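Local coordinates for protein mRNA-decapping enzyme subunit 1 (Saccharomyces cerevisiae, PDB 1Q67) that forms the decapping complex with its partner Dcp2, activating removal of the 7-methylguanine cap from mRNA and so committing transcripts to decay, at residues K135-Y140 with G156-S161. Sequence-based numbering, arbitrary orientation.
Sequences KDIYNY and GIVPNS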
loop_
_atom_site.group_PDB
_atom_site.type_symbol
_atom_site.label_atom_id
_atom_site.label_comp_id
_atom_site.label_asym_id
_atom_site.label_seq_id
_atom_site.Cartn_x
_atom_site.Cartn_y
_atom_site.Cartn_z
ATOM N N LYS B 135 3.939 -28.513 19.453
ATOM C CA LYS B 135 4.654 -28.681 18.192
ATOM C C LYS B 135 4.163 -27.653 17.171
ATOM O O LYS B 135 3.043 -27.747 16.660
ATOM C CB LYS B 135 4.429 -30.089 17.643
ATOM C CG LYS B 135 5.400 -30.498 16.545
ATOM C CD LYS B 135 6.775 -30.818 17.112
ATOM C CE LYS B 135 7.648 -31.509 16.071
ATOM N NZ LYS B 135 8.915 -32.036 16.657
ATOM N N ASP B 136 5.008 -26.671 16.881
ATOM C CA ASP B 136 4.671 -25.618 15.930
ATOM C C ASP B 136 5.173 -26.029 14.545
ATOM O O ASP B 136 6.343 -26.369 14.377
ATOM C CB ASP B 136 5.318 -24.308 16.396
ATOM C CG ASP B 136 4.909 -23.111 15.558
ATOM O OD1 ASP B 136 3.817 -23.128 14.952
ATOM O OD2 ASP B 136 5.684 -22.135 15.531
ATOM N N ILE B 137 4.281 -26.011 13.560
ATOM C CA ILE B 137 4.639 -26.403 12.199
ATOM C C ILE B 137 5.092 -25.262 11.289
ATOM O O ILE B 137 5.500 -25.502 10.151
ATOM C CB ILE B 137 3.466 -27.109 11.495
ATOM C CG1 ILE B 137 2.270 -26.164 11.414
ATOM C CG2 ILE B 137 3.100 -28.384 12.245
ATOM C CD1 ILE B 137 1.125 -26.701 10.589
ATOM N N TYR B 138 5.021 -24.026 11.771
ATOM C CA TYR B 138 5.437 -22.897 10.950
ATOM C C TYR B 138 6.922 -22.602 11.081
ATOM O O TYR B 138 7.340 -21.782 11.898
ATOM C CB TYR B 138 4.616 -21.658 11.295
ATOM C CG TYR B 138 3.133 -21.874 11.125
ATOM C CD1 TYR B 138 2.368 -22.439 12.146
ATOM C CD2 TYR B 138 2.495 -21.546 9.933
ATOM C CE1 TYR B 138 0.995 -22.669 11.981
ATOM C CE2 TYR B 138 1.131 -21.769 9.756
ATOM C CZ TYR B 138 0.387 -22.330 10.782
ATOM O OH TYR B 138 -0.965 -22.547 10.609
ATOM N N ASN B 139 7.710 -23.287 10.258
ATOM C CA ASN B 139 9.163 -23.135 10.234
ATOM C C ASN B 139 9.601 -21.745 9.773
ATOM O O ASN B 139 10.664 -21.262 10.155
ATOM C CB ASN B 139 9.776 -24.177 9.291
ATOM C CG ASN B 139 9.621 -25.597 9.807
ATOM O OD1 ASN B 139 10.319 -26.017 10.732
ATOM N ND2 ASN B 139 8.698 -26.340 9.220
ATOM N N TYR B 140 8.785 -21.116 8.934
ATOM C CA TYR B 140 9.116 -19.801 8.404
ATOM C C TYR B 140 7.921 -18.882 8.504
ATOM O O TYR B 140 6.783 -19.330 8.653
ATOM C CB TYR B 140 9.552 -19.907 6.941
ATOM C CG TYR B 140 10.429 -21.103 6.670
ATOM C CD1 TYR B 140 9.955 -22.192 5.926
ATOM C CD2 TYR B 140 11.721 -21.168 7.181
ATOM C CE1 TYR B 140 10.751 -23.314 5.702
ATOM C CE2 TYR B 140 12.524 -22.281 6.967
ATOM C CZ TYR B 140 12.036 -23.350 6.229
ATOM O OH TYR B 140 12.843 -24.446 6.023
ATOM N N GLY B 156 2.149 -17.570 8.077
ATOM C CA GLY B 156 3.105 -18.628 8.365
ATOM C C GLY B 156 3.435 -19.427 7.119
ATOM O O GLY B 156 2.594 -19.570 6.234
ATOM N N ILE B 157 4.658 -19.930 7.019
ATOM C CA ILE B 157 5.038 -20.725 5.852
ATOM C C ILE B 157 5.432 -22.142 6.279
ATOM O O ILE B 157 6.374 -22.328 7.052
ATOM C CB ILE B 157 6.202 -20.082 5.100
ATOM C CG1 ILE B 157 5.827 -18.658 4.675
ATOM C CG2 ILE B 157 6.543 -20.906 3.871
ATOM C CD1 ILE B 157 6.976 -17.900 3.997
ATOM N N VAL B 158 4.702 -23.137 5.779
ATOM C CA VAL B 158 4.963 -24.543 6.125
ATOM C C VAL B 158 5.406 -25.346 4.911
ATOM O O VAL B 158 4.759 -25.319 3.873
ATOM C CB VAL B 158 3.698 -25.217 6.703
ATOM C CG1 VAL B 158 4.000 -26.664 7.100
ATOM C CG2 VAL B 158 3.187 -24.422 7.906
ATOM N N PRO B 159 6.526 -26.067 5.023
ATOM C CA PRO B 159 7.017 -26.872 3.895
ATOM C C PRO B 159 5.991 -27.918 3.439
ATOM O O PRO B 159 5.253 -28.467 4.256
ATOM C CB PRO B 159 8.277 -27.536 4.458
ATOM C CG PRO B 159 8.741 -26.571 5.523
ATOM C CD PRO B 159 7.447 -26.136 6.175
ATOM N N ASN B 160 5.952 -28.187 2.135
ATOM C CA ASN B 160 5.037 -29.180 1.587
ATOM C C ASN B 160 5.218 -30.549 2.252
ATOM O O ASN B 160 4.242 -31.245 2.524
ATOM C CB ASN B 160 5.250 -29.344 0.078
ATOM C CG ASN B 160 4.964 -28.078 -0.694
ATOM O OD1 ASN B 160 4.211 -27.214 -0.238
ATOM N ND2 ASN B 160 5.552 -27.964 -1.884
ATOM N N SER B 161 6.464 -30.937 2.507
ATOM C CA SER B 161 6.725 -32.238 3.119
ATOM C C SER B 161 6.049 -32.352 4.478
ATOM O O SER B 161 5.594 -33.428 4.863
ATOM C CB SER B 161 8.228 -32.483 3.262
ATOM O OG SER B 161 8.808 -31.637 4.240
#
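Tyr140 and Ile157 form the last antiparallel, hydrogen-bonded pair between strands 140-146 and 152-157, at the edge of the four-stranded antiparallel sheet of this PH-clan fold. Ile157 N gives a short bond of 2.7 Å to Tyr140 O, approaching from above the carbonyl plane. The return bond from Tyr140 N to Ile157 O is longer, 3.3 Å, and lies in the carbonyl plane of Ile157. On the face these two residues share, Tyr140 CB packs on Ile157 CB at 3.8 Å. Tyrosine suits this position, its apolar CE1 meeting Pro159 CG while its hydroxyl bonds to Lys227 N. Asn139 CB sits over the centre of the Tyr140 ring, while Asn139 ND2 approaches Pro159 CD at 3.3 Å. With CG anti to its carbonyl carbon (chi1 -58°), Tyr138, the centre of an inverse gamma turn, sets its ring beside strand 152-157, CD2 3.4 Å from Gly156 CA. Glycine suits this place because a beta carbon would collide with that ring. Branched Val158 puts CG2 against both Tyr138 CD2, at 3.6 Å, and Ile137 CG1. An alanine at Tyr138 would probably leave Gly156 CA and Val158 CG2 without their aromatic cover. Pro159, lacking a backbone N-H, stands at the N-cap position of helix 160-169, and helix 208-223 packs against Tyr140 through Leu221 and against Ile157 through Leu222.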